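Local atomic coordinates of SAM-dependent methyltransferase (Pyrococcus horikoshii, PDB entry 1WZN), a protein that probably transfers a methyl group from S-adenosylmethionine to an acceptor substrate, and binds the product S-adenosyl-L-homocysteine. Residues 167-172 with 188-193; 10-15 with 73-78. All blocks are in the same frame, centred on the assembly; numbering follows the deposited sequence.

Contact 1: 167-172 with 188-193; sequences KLVIMD and LVQILR
Six backbone hydrogen bonds tie 167-172 to 188-193, arranged as three reciprocal pairs. K167 and L192 exchange one pair, and the bond from L192 N to K167 O, 2.8 Å long, is nearly straight at 174°. V169 and Q190 form the middle pair, M171 and L188 the third; in all six the N-H meets the acceptor within its carbonyl plane. Between these rungs lie the non-hydrogen-bonded pairs L168-I191 and I170-V189, whose CA atoms lie closer together, and CA-H groups turn to oxygen there, as in L168 CA to Q190 O at 3.3 Å. This is the regular antiparallel register of a beta hairpin, formed by strands 166-177 and 182-192, the two inner strands of a four-stranded sheet separate from the mixed methyltransferase sheet. Its outer neighbours continue the bonding: L168 and I170 pair with strand 157-163, V189 and I191 with strand 198-208. Side chains alternate between two faces. On one, beta-branched I170, V189 and I191 suit the extended backbone, and L168 adds a further apolar side chain: L168 CD2 crosses V189 CG1 obliquely at 4.1 Å, and I170 CG2, anti to its backbone N, lies 4.2 Å from V189 CG2. On the other face M171, bent at chi3 (76°), brings its CE methyl to 4.0 Å from L188 CD2. V169, Q190 and L192 occupy this face too, and two neighbouring subunits cover it: V169 and L192 pack on L188 of one, L188 on L192 of the other. K167, at the margin, runs extended and carries its amine away from the partner strand.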
ATOM      1  N   LYS A 167      13.208 -28.547  -2.109  1.00 18.16           N
ATOM      2  CA  LYS A 167      12.387 -27.404  -2.448  1.00 17.22           C
ATOM      3  C   LYS A 167      12.991 -26.169  -1.803  1.00 18.84           C
ATOM      4  O   LYS A 167      13.405 -26.194  -0.638  1.00 18.21           O
ATOM      5  CB  LYS A 167      10.949 -27.630  -1.977  1.00 20.10           C
ATOM      6  CG  LYS A 167      10.287 -28.773  -2.742  1.00 22.24           C
ATOM      7  CD  LYS A 167       8.899 -29.097  -2.250  1.00 25.49           C
ATOM      8  CE  LYS A 167       8.362 -30.324  -2.988  1.00 28.84           C
ATOM      9  NZ  LYS A 167       7.045 -30.776  -2.446  1.00 30.57           N
ATOM     10  N   LEU A 168      13.072 -25.097  -2.575  1.00 17.25           N
ATOM     11  CA  LEU A 168      13.644 -23.867  -2.057  1.00 16.84           C
ATOM     12  C   LEU A 168      12.580 -22.802  -1.870  1.00 15.92           C
ATOM     13  O   LEU A 168      11.823 -22.514  -2.793  1.00 15.39           O
ATOM     14  CB  LEU A 168      14.724 -23.341  -3.010  1.00 17.22           C
ATOM     15  CG  LEU A 168      16.124 -23.961  -2.932  1.00 22.03           C
ATOM     16  CD1 LEU A 168      16.073 -25.449  -3.247  1.00 22.86           C
ATOM     17  CD2 LEU A 168      17.036 -23.240  -3.920  1.00 22.41           C
ATOM     18  N   VAL A 169      12.503 -22.245  -0.665  1.00 13.69           N
ATOM     19  CA  VAL A 169      11.567 -21.161  -0.393  1.00 14.52           C
ATOM     20  C   VAL A 169      12.482 -19.975  -0.170  1.00 16.28           C
ATOM     21  O   VAL A 169      13.335 -19.991   0.726  1.00 15.99           O
ATOM     22  CB  VAL A 169      10.713 -21.414   0.856  1.00 15.26           C
ATOM     23  CG1 VAL A 169       9.883 -20.173   1.175  1.00 17.04           C
ATOM     24  CG2 VAL A 169       9.793 -22.599   0.608  1.00 18.57           C
ATOM     25  N   ILE A 170      12.304 -18.954  -0.999  1.00 16.27           N
ATOM     26  CA  ILE A 170      13.159 -17.778  -0.969  1.00 18.82           C
ATOM     27  C   ILE A 170      12.418 -16.516  -0.575  1.00 19.55           C
ATOM     28  O   ILE A 170      11.359 -16.210  -1.121  1.00 19.73           O
ATOM     29  CB  ILE A 170      13.790 -17.575  -2.359  1.00 18.66           C
ATOM     30  CG1 ILE A 170      14.395 -18.896  -2.832  1.00 20.09           C
ATOM     31  CG2 ILE A 170      14.855 -16.480  -2.311  1.00 20.21           C
ATOM     32  CD1 ILE A 170      14.447 -19.052  -4.331  1.00 21.58           C
ATOM     33  N   MET A 171      12.986 -15.780   0.373  1.00 18.73           N
ATOM     34  CA  MET A 171      12.378 -14.546   0.835  1.00 20.06           C
ATOM     35  C   MET A 171      13.374 -13.410   0.654  1.00 19.12           C
ATOM     36  O   MET A 171      14.465 -13.441   1.226  1.00 17.99           O
ATOM     37  CB  MET A 171      11.990 -14.685   2.302  1.00 20.88           C
ATOM     38  CG  MET A 171      11.313 -13.468   2.884  1.00 25.74           C
ATOM     39  SD  MET A 171      10.563 -13.879   4.464  1.00 30.88           S
ATOM     40  CE  MET A 171      12.011 -13.917   5.520  1.00 28.89           C
ATOM     41  N   ASP A 172      12.989 -12.420  -0.144  1.00 17.52           N
ATOM     42  CA  ASP A 172      13.848 -11.279  -0.439  1.00 20.14           C
ATOM     43  C   ASP A 172      13.348  -9.967   0.137  1.00 20.35           C
ATOM     44  O   ASP A 172      12.146  -9.692   0.137  1.00 20.11           O
ATOM     45  CB  ASP A 172      13.981 -11.074  -1.948  1.00 21.87           C
ATOM     46  CG  ASP A 172      14.500 -12.297  -2.669  1.00 24.35           C
ATOM     47  OD1 ASP A 172      15.376 -12.994  -2.122  1.00 23.80           O
ATOM     48  OD2 ASP A 172      14.034 -12.548  -3.799  1.00 27.14           O
ATOM     49  N   LEU A 188      16.789 -14.789   2.186  1.00 17.98           N
ATOM     50  CA  LEU A 188      16.832 -15.971   3.027  1.00 16.91           C
ATOM     51  C   LEU A 188      16.444 -17.145   2.141  1.00 18.50           C
ATOM     52  O   LEU A 188      15.363 -17.148   1.552  1.00 17.95           O
ATOM     53  CB  LEU A 188      15.830 -15.854   4.176  1.00 17.90           C
ATOM     54  CG  LEU A 188      15.686 -17.118   5.032  1.00 19.65           C
ATOM     55  CD1 LEU A 188      16.989 -17.383   5.798  1.00 17.96           C
ATOM     56  CD2 LEU A 188      14.525 -16.943   5.996  1.00 18.27           C
ATOM     57  N   VAL A 189      17.328 -18.128   2.024  1.00 15.63           N
ATOM     58  CA  VAL A 189      17.023 -19.302   1.214  1.00 15.35           C
ATOM     59  C   VAL A 189      16.859 -20.498   2.142  1.00 16.14           C
ATOM     60  O   VAL A 189      17.784 -20.878   2.861  1.00 16.62           O
ATOM     61  CB  VAL A 189      18.140 -19.593   0.186  1.00 16.98           C
ATOM     62  CG1 VAL A 189      17.804 -20.855  -0.616  1.00 16.89           C
ATOM     63  CG2 VAL A 189      18.298 -18.399  -0.753  1.00 16.68           C
ATOM     64  N   GLN A 190      15.661 -21.067   2.158  1.00 16.55           N
ATOM     65  CA  GLN A 190      15.400 -22.229   2.993  1.00 16.40           C
ATOM     66  C   GLN A 190      15.315 -23.430   2.055  1.00 16.80           C
ATOM     67  O   GLN A 190      14.572 -23.406   1.075  1.00 16.19           O
ATOM     68  CB  GLN A 190      14.091 -22.038   3.767  1.00 17.20           C
ATOM     69  CG  GLN A 190      14.172 -20.928   4.810  1.00 20.33           C
ATOM     70  CD  GLN A 190      12.833 -20.608   5.432  1.00 25.35           C
ATOM     71  OE1 GLN A 190      12.013 -19.900   4.843  1.00 27.84           O
ATOM     72  NE2 GLN A 190      12.597 -21.138   6.624  1.00 24.84           N
ATOM     73  N   ILE A 191      16.096 -24.462   2.355  1.00 15.86           N
ATOM     74  CA  ILE A 191      16.143 -25.673   1.537  1.00 16.65           C
ATOM     75  C   ILE A 191      15.440 -26.794   2.290  1.00 16.75           C
ATOM     76  O   ILE A 191      15.935 -27.277   3.308  1.00 16.31           O
ATOM     77  CB  ILE A 191      17.608 -26.063   1.246  1.00 17.37           C
ATOM     78  CG1 ILE A 191      18.320 -24.871   0.600  1.00 19.18           C
ATOM     79  CG2 ILE A 191      17.673 -27.267   0.304  1.00 17.81           C
ATOM     80  CD1 ILE A 191      19.787 -25.116   0.306  1.00 22.62           C
ATOM     81  N   LEU A 192      14.281 -27.192   1.779  1.00 16.88           N
ATOM     82  CA  LEU A 192      13.458 -28.223   2.400  1.00 18.90           C
ATOM     83  C   LEU A 192      13.600 -29.609   1.795  1.00 19.88           C
ATOM     84  O   LEU A 192      13.447 -29.787   0.588  1.00 18.17           O
ATOM     85  CB  LEU A 192      11.976 -27.830   2.323  1.00 18.21           C
ATOM     86  CG  LEU A 192      11.430 -26.757   3.265  1.00 21.64           C
ATOM     87  CD1 LEU A 192      12.278 -25.499   3.181  1.00 21.51           C
ATOM     88  CD2 LEU A 192       9.971 -26.470   2.898  1.00 20.61           C
ATOM     89  N   ARG A 193      13.887 -30.587   2.649  1.00 20.73           N
ATOM     90  CA  ARG A 193      13.998 -31.975   2.222  1.00 22.59           C
ATOM     91  C   ARG A 193      12.617 -32.613   2.400  1.00 22.72           C
ATOM     92  O   ARG A 193      11.782 -32.100   3.149  1.00 20.91           O
ATOM     93  CB  ARG A 193      15.046 -32.714   3.060  1.00 24.24           C
ATOM     94  CG  ARG A 193      16.459 -32.172   2.859  1.00 32.60           C
ATOM     95  CD  ARG A 193      17.512 -33.157   3.325  1.00 35.64           C
ATOM     96  NE  ARG A 193      17.446 -34.407   2.571  1.00 41.74           N
ATOM     97  CZ  ARG A 193      17.711 -34.517   1.272  1.00 43.94           C
ATOM     98  NH1 ARG A 193      18.068 -33.451   0.565  1.00 43.59           N
ATOM     99  NH2 ARG A 193      17.615 -35.699   0.674  1.00 44.52           N
TER

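Contact 2: 10-15 with 73-78; sequences EYYDTI and EEMLRV. With SAH (S-adenosyl-L-homocysteine), chain F; SO4 (sulfate ion), chain D.
Y12 and M75 cross at about a right angle, and the methionine meets the ring with its methyl group. Bends at chi2 and chi3 fold the M75 chain so that CE stands over one ring face, 3.9 Å from the Y12 centroid and only 14° off the normal, a CH-pi contact; SD lies oblique to the ring, making the pair Met-aromatic as well. Flexible and unbranched, methionine can touch ring and ligand with one methyl: CE also lies 3.6 Å from SAH O3'. The tyrosine, CG anti to its backbone N (chi1 -170°), extends its phenol to the thioether, with OH 3.3 Å from SAH SD. D13 and V78 meet tip to tip, OD2 against CG1, while K82 and T52 hold the carboxylate. E10, bent at chi2, slides past V78 in the opposite direction; OE1 is bridged to R81, and a water links OE2 to E74 O. The extended R77 crosses E10, but E10 OE2 lies 4.4 Å from R77 NE and well out of the guanidinium plane, so no N-H points at it. R77 NE hydrogen-bonds O3 of a sulfate, probably from the crystallisation liquor, at 3.1 Å. Methyl-ring contact, carboxylates against V78, nearby opposite charges and a water bridge thus join the segments, and the phenol oxygen of Y12 would probably lie close to the sulfonium of S-adenosylmethionine, whose charge it may help to accommodate.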
ATOM      1  N   GLU A  10      25.675 -24.254  -5.915  1.00 17.78           N
ATOM      2  CA  GLU A  10      25.002 -25.366  -6.583  1.00 18.05           C
ATOM      3  C   GLU A  10      23.494 -25.140  -6.762  1.00 20.73           C
ATOM      4  O   GLU A  10      22.832 -25.899  -7.473  1.00 21.21           O
ATOM      5  CB  GLU A  10      25.229 -26.678  -5.815  1.00 20.13           C
ATOM      6  CG  GLU A  10      26.669 -27.189  -5.784  1.00 19.34           C
ATOM      7  CD  GLU A  10      27.236 -27.489  -7.167  1.00 19.49           C
ATOM      8  OE1 GLU A  10      26.451 -27.747  -8.104  1.00 21.21           O
ATOM      9  OE2 GLU A  10      28.474 -27.477  -7.309  1.00 22.53           O
ATOM     10  N   TYR A  11      22.954 -24.099  -6.130  1.00 19.43           N
ATOM     11  CA  TYR A  11      21.530 -23.789  -6.242  1.00 18.86           C
ATOM     12  C   TYR A  11      21.286 -22.551  -7.097  1.00 19.26           C
ATOM     13  O   TYR A  11      20.142 -22.198  -7.377  1.00 20.02           O
ATOM     14  CB  TYR A  11      20.918 -23.560  -4.852  1.00 20.17           C
ATOM     15  CG  TYR A  11      20.954 -24.775  -3.954  1.00 20.71           C
ATOM     16  CD1 TYR A  11      20.028 -25.809  -4.104  1.00 20.52           C
ATOM     17  CD2 TYR A  11      21.939 -24.908  -2.977  1.00 18.93           C
ATOM     18  CE1 TYR A  11      20.086 -26.949  -3.299  1.00 21.16           C
ATOM     19  CE2 TYR A  11      22.003 -26.043  -2.169  1.00 22.41           C
ATOM     20  CZ  TYR A  11      21.075 -27.057  -2.337  1.00 20.84           C
ATOM     21  OH  TYR A  11      21.148 -28.174  -1.539  1.00 24.73           O
ATOM     22  N   TYR A  12      22.361 -21.890  -7.514  1.00 18.12           N
ATOM     23  CA  TYR A  12      22.233 -20.679  -8.323  1.00 16.77           C
ATOM     24  C   TYR A  12      21.365 -20.853  -9.578  1.00 16.22           C
ATOM     25  O   TYR A  12      20.474 -20.044  -9.842  1.00 16.56           O
ATOM     26  CB  TYR A  12      23.624 -20.172  -8.738  1.00 16.74           C
ATOM     27  CG  TYR A  12      23.597 -18.794  -9.375  1.00 17.21           C
ATOM     28  CD1 TYR A  12      23.608 -17.636  -8.587  1.00 15.89           C
ATOM     29  CD2 TYR A  12      23.527 -18.649 -10.756  1.00 17.10           C
ATOM     30  CE1 TYR A  12      23.549 -16.372  -9.169  1.00 16.25           C
ATOM     31  CE2 TYR A  12      23.466 -17.389 -11.347  1.00 16.83           C
ATOM     32  CZ  TYR A  12      23.476 -16.256 -10.546  1.00 17.14           C
ATOM     33  OH  TYR A  12      23.392 -15.016 -11.128  1.00 18.92           O
ATOM     34  N   ASP A  13      21.625 -21.896 -10.360  1.00 16.62           N
ATOM     35  CA  ASP A  13      20.857 -22.123 -11.579  1.00 15.70           C
ATOM     36  C   ASP A  13      19.388 -22.439 -11.279  1.00 16.77           C
ATOM     37  O   ASP A  13      18.511 -22.173 -12.100  1.00 17.30           O
ATOM     38  CB  ASP A  13      21.488 -23.250 -12.414  1.00 16.86           C
ATOM     39  CG  ASP A  13      22.790 -22.818 -13.083  1.00 16.96           C
ATOM     40  OD1 ASP A  13      23.192 -21.650 -12.892  1.00 14.35           O
ATOM     41  OD2 ASP A  13      23.408 -23.639 -13.798  1.00 17.55           O
ATOM     42  N   THR A  14      19.130 -23.000 -10.105  1.00 16.14           N
ATOM     43  CA  THR A  14      17.762 -23.333  -9.700  1.00 18.13           C
ATOM     44  C   THR A  14      17.045 -22.036  -9.352  1.00 18.28           C
ATOM     45  O   THR A  14      15.943 -21.759  -9.836  1.00 20.67           O
ATOM     46  CB  THR A  14      17.770 -24.260  -8.479  1.00 18.49           C
ATOM     47  OG1 THR A  14      18.293 -25.537  -8.868  1.00 19.00           O
ATOM     48  CG2 THR A  14      16.356 -24.425  -7.900  1.00 19.12           C
ATOM     49  N   ILE A  15      17.697 -21.232  -8.522  1.00 18.69           N
ATOM     50  CA  ILE A  15      17.155 -19.948  -8.103  1.00 18.85           C
ATOM     51  C   ILE A  15      16.894 -19.076  -9.334  1.00 19.91           C
ATOM     52  O   ILE A  15      15.882 -18.374  -9.407  1.00 20.81           O
ATOM     53  CB  ILE A  15      18.148 -19.237  -7.150  1.00 19.77           C
ATOM     54  CG1 ILE A  15      18.246 -20.019  -5.836  1.00 18.33           C
ATOM     55  CG2 ILE A  15      17.721 -17.791  -6.912  1.00 19.25           C
ATOM     56  CD1 ILE A  15      19.394 -19.596  -4.941  1.00 19.59           C
ATOM     57  N   GLU A  73      35.443 -19.955  -7.005  1.00 17.21           N
ATOM     58  CA  GLU A  73      35.662 -21.278  -7.572  1.00 18.48           C
ATOM     59  C   GLU A  73      34.386 -22.113  -7.498  1.00 17.54           C
ATOM     60  O   GLU A  73      34.141 -22.966  -8.353  1.00 15.12           O
ATOM     61  CB  GLU A  73      36.786 -21.978  -6.801  1.00 21.91           C
ATOM     62  CG  GLU A  73      37.264 -23.273  -7.425  1.00 27.54           C
ATOM     63  CD  GLU A  73      37.730 -23.077  -8.853  1.00 28.58           C
ATOM     64  OE1 GLU A  73      38.520 -22.143  -9.103  1.00 30.43           O
ATOM     65  OE2 GLU A  73      37.305 -23.860  -9.724  1.00 32.51           O
ATOM     66  N   GLU A  74      33.567 -21.871  -6.475  1.00 16.52           N
ATOM     67  CA  GLU A  74      32.326 -22.629  -6.334  1.00 16.89           C
ATOM     68  C   GLU A  74      31.395 -22.401  -7.529  1.00 17.51           C
ATOM     69  O   GLU A  74      30.665 -23.309  -7.945  1.00 15.51           O
ATOM     70  CB  GLU A  74      31.608 -22.254  -5.030  1.00 17.71           C
ATOM     71  CG  GLU A  74      32.401 -22.591  -3.767  1.00 19.79           C
ATOM     72  CD  GLU A  74      33.225 -21.422  -3.256  1.00 22.06           C
ATOM     73  OE1 GLU A  74      33.725 -20.626  -4.084  1.00 20.30           O
ATOM     74  OE2 GLU A  74      33.382 -21.304  -2.022  1.00 23.34           O
ATOM     75  N   MET A  75      31.413 -21.187  -8.075  1.00 15.70           N
ATOM     76  CA  MET A  75      30.582 -20.875  -9.238  1.00 16.09           C
ATOM     77  C   MET A  75      31.201 -21.485 -10.495  1.00 15.60           C
ATOM     78  O   MET A  75      30.500 -22.081 -11.319  1.00 16.67           O
ATOM     79  CB  MET A  75      30.446 -19.358  -9.415  1.00 15.56           C
ATOM     80  CG  MET A  75      29.700 -18.656  -8.278  1.00 16.76           C
ATOM     81  SD  MET A  75      27.943 -19.093  -8.224  1.00 16.20           S
ATOM     82  CE  MET A  75      27.319 -18.103  -9.542  1.00 12.97           C
ATOM     83  N   LEU A  76      32.516 -21.329 -10.644  1.00 15.79           N
ATOM     84  CA  LEU A  76      33.229 -21.875 -11.798  1.00 16.38           C
ATOM     85  C   LEU A  76      33.076 -23.395 -11.877  1.00 17.85           C
ATOM     86  O   LEU A  76      33.042 -23.973 -12.968  1.00 16.27           O
ATOM     87  CB  LEU A  76      34.719 -21.516 -11.722  1.00 16.84           C
ATOM     88  CG  LEU A  76      35.091 -20.028 -11.739  1.00 15.37           C
ATOM     89  CD1 LEU A  76      36.596 -19.864 -11.594  1.00 16.62           C
ATOM     90  CD2 LEU A  76      34.606 -19.397 -13.036  1.00 15.77           C
ATOM     91  N   ARG A  77      32.987 -24.042 -10.718  1.00 18.89           N
ATOM     92  CA  ARG A  77      32.834 -25.491 -10.686  1.00 19.49           C
ATOM     93  C   ARG A  77      31.590 -25.887 -11.474  1.00 18.74           C
ATOM     94  O   ARG A  77      31.611 -26.849 -12.246  1.00 16.06           O
ATOM     95  CB  ARG A  77      32.717 -25.980  -9.239  1.00 21.84           C
ATOM     96  CG  ARG A  77      32.579 -27.485  -9.114  1.00 24.78           C
ATOM     97  CD  ARG A  77      32.536 -27.928  -7.659  1.00 26.53           C
ATOM     98  NE  ARG A  77      32.419 -29.381  -7.558  1.00 31.94           N
ATOM     99  CZ  ARG A  77      32.408 -30.056  -6.411  1.00 34.41           C
ATOM    100  NH1 ARG A  77      32.508 -29.410  -5.255  1.00 33.75           N
ATOM    101  NH2 ARG A  77      32.298 -31.379  -6.422  1.00 34.08           N
ATOM    102  N   VAL A  78      30.507 -25.136 -11.270  1.00 16.73           N
ATOM    103  CA  VAL A  78      29.247 -25.382 -11.962  1.00 16.89           C
ATOM    104  C   VAL A  78      29.386 -25.083 -13.448  1.00 15.52           C
ATOM    105  O   VAL A  78      28.933 -25.850 -14.292  1.00 15.22           O
ATOM    106  CB  VAL A  78      28.107 -24.493 -11.381  1.00 16.58           C
ATOM    107  CG1 VAL A  78      26.798 -24.749 -12.137  1.00 16.27           C
ATOM    108  CG2 VAL A  78      27.938 -24.777  -9.894  1.00 17.25           C
TER
HETATM  109  N   SAH F1001      27.352 -13.349 -15.159  1.00 16.53           N
HETATM  110  CA  SAH F1001      26.610 -14.459 -14.421  1.00 16.95           C
HETATM  111  CB  SAH F1001      26.566 -14.353 -12.922  1.00 18.90           C
HETATM  112  CG  SAH F1001      25.901 -13.172 -12.232  1.00 17.92           C
HETATM  113  SD  SAH F1001      26.172 -13.425 -10.419  1.00 17.57           S
HETATM  114  C   SAH F1001      25.144 -14.500 -15.049  1.00 18.08           C
HETATM  115  O   SAH F1001      24.834 -13.706 -15.956  1.00 17.25           O
HETATM  116  OXT SAH F1001      24.352 -15.400 -14.562  1.00 20.54           O
HETATM  117  C5' SAH F1001      27.413 -12.262  -9.999  1.00 16.16           C
HETATM  118  C4' SAH F1001      28.879 -12.908 -10.111  1.00 15.87           C
HETATM  119  O4' SAH F1001      29.729 -11.831  -9.701  1.00 17.24           O
HETATM  120  C3' SAH F1001      29.189 -14.024  -9.140  1.00 17.57           C
HETATM  121  O3' SAH F1001      29.507 -15.226  -9.843  1.00 16.94           O
HETATM  122  C2' SAH F1001      30.376 -13.428  -8.277  1.00 15.43           C
HETATM  123  O2' SAH F1001      31.283 -14.430  -7.836  1.00 18.24           O
HETATM  124  C1' SAH F1001      30.982 -12.413  -9.229  1.00 15.89           C
HETATM  125  N9  SAH F1001      31.736 -11.432  -8.707  1.00 17.41           N
HETATM  126  C8  SAH F1001      31.479 -10.436  -7.775  1.00 17.36           C
HETATM  127  N7  SAH F1001      32.471  -9.649  -7.515  1.00 17.55           N
HETATM  128  C5  SAH F1001      33.526 -10.134  -8.338  1.00 17.74           C
HETATM  129  C6  SAH F1001      34.878  -9.683  -8.505  1.00 17.62           C
HETATM  130  N6  SAH F1001      35.402  -8.639  -7.847  1.00 17.64           N
HETATM  131  N1  SAH F1001      35.623 -10.410  -9.410  1.00 15.44           N
HETATM  132  C2  SAH F1001      35.127 -11.479 -10.098  1.00 17.18           C
HETATM  133  N3  SAH F1001      33.834 -11.940  -9.965  1.00 16.44           N
HETATM  134  C4  SAH F1001      33.096 -11.224  -9.072  1.00 16.93           C
HETATM  135  S   SO4 D1004      32.018 -31.728 -10.565  1.00 48.91           S
HETATM  136  O1  SO4 D1004      33.080 -30.704 -10.546  1.00 48.72           O
HETATM  137  O2  SO4 D1004      31.278 -31.660 -11.841  1.00 48.59           O
HETATM  138  O3  SO4 D1004      31.093 -31.492  -9.442  1.00 49.61           O
HETATM  139  O4  SO4 D1004      32.633 -33.064 -10.428  1.00 50.39           O
HETATM  140  O   HOH W   1      30.093 -25.475  -6.370  1.00 20.79           O

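Contact 1 is buried and owes its cohesion to regular backbone bonding within one hairpin; contact 2 is partly buried, has no direct hydrogen bond between its segments, and relies on side-chain contacts, one bridging water and nearby opposite charges. They hold different elements: the first lies in the four-stranded sheet that meets other subunits, the second joins the N-terminal region to a helix of the methyltransferase domain beside the cofactor product. The two nevertheless touch. I191 CD1 lies 3.4 Å from Y11 CE2, and L168 CD2 packs against I15 CG1, so segment 10-15 is sandwiched between the hairpin's aliphatic face and helix 73-85, with Y12 directed to the ligand.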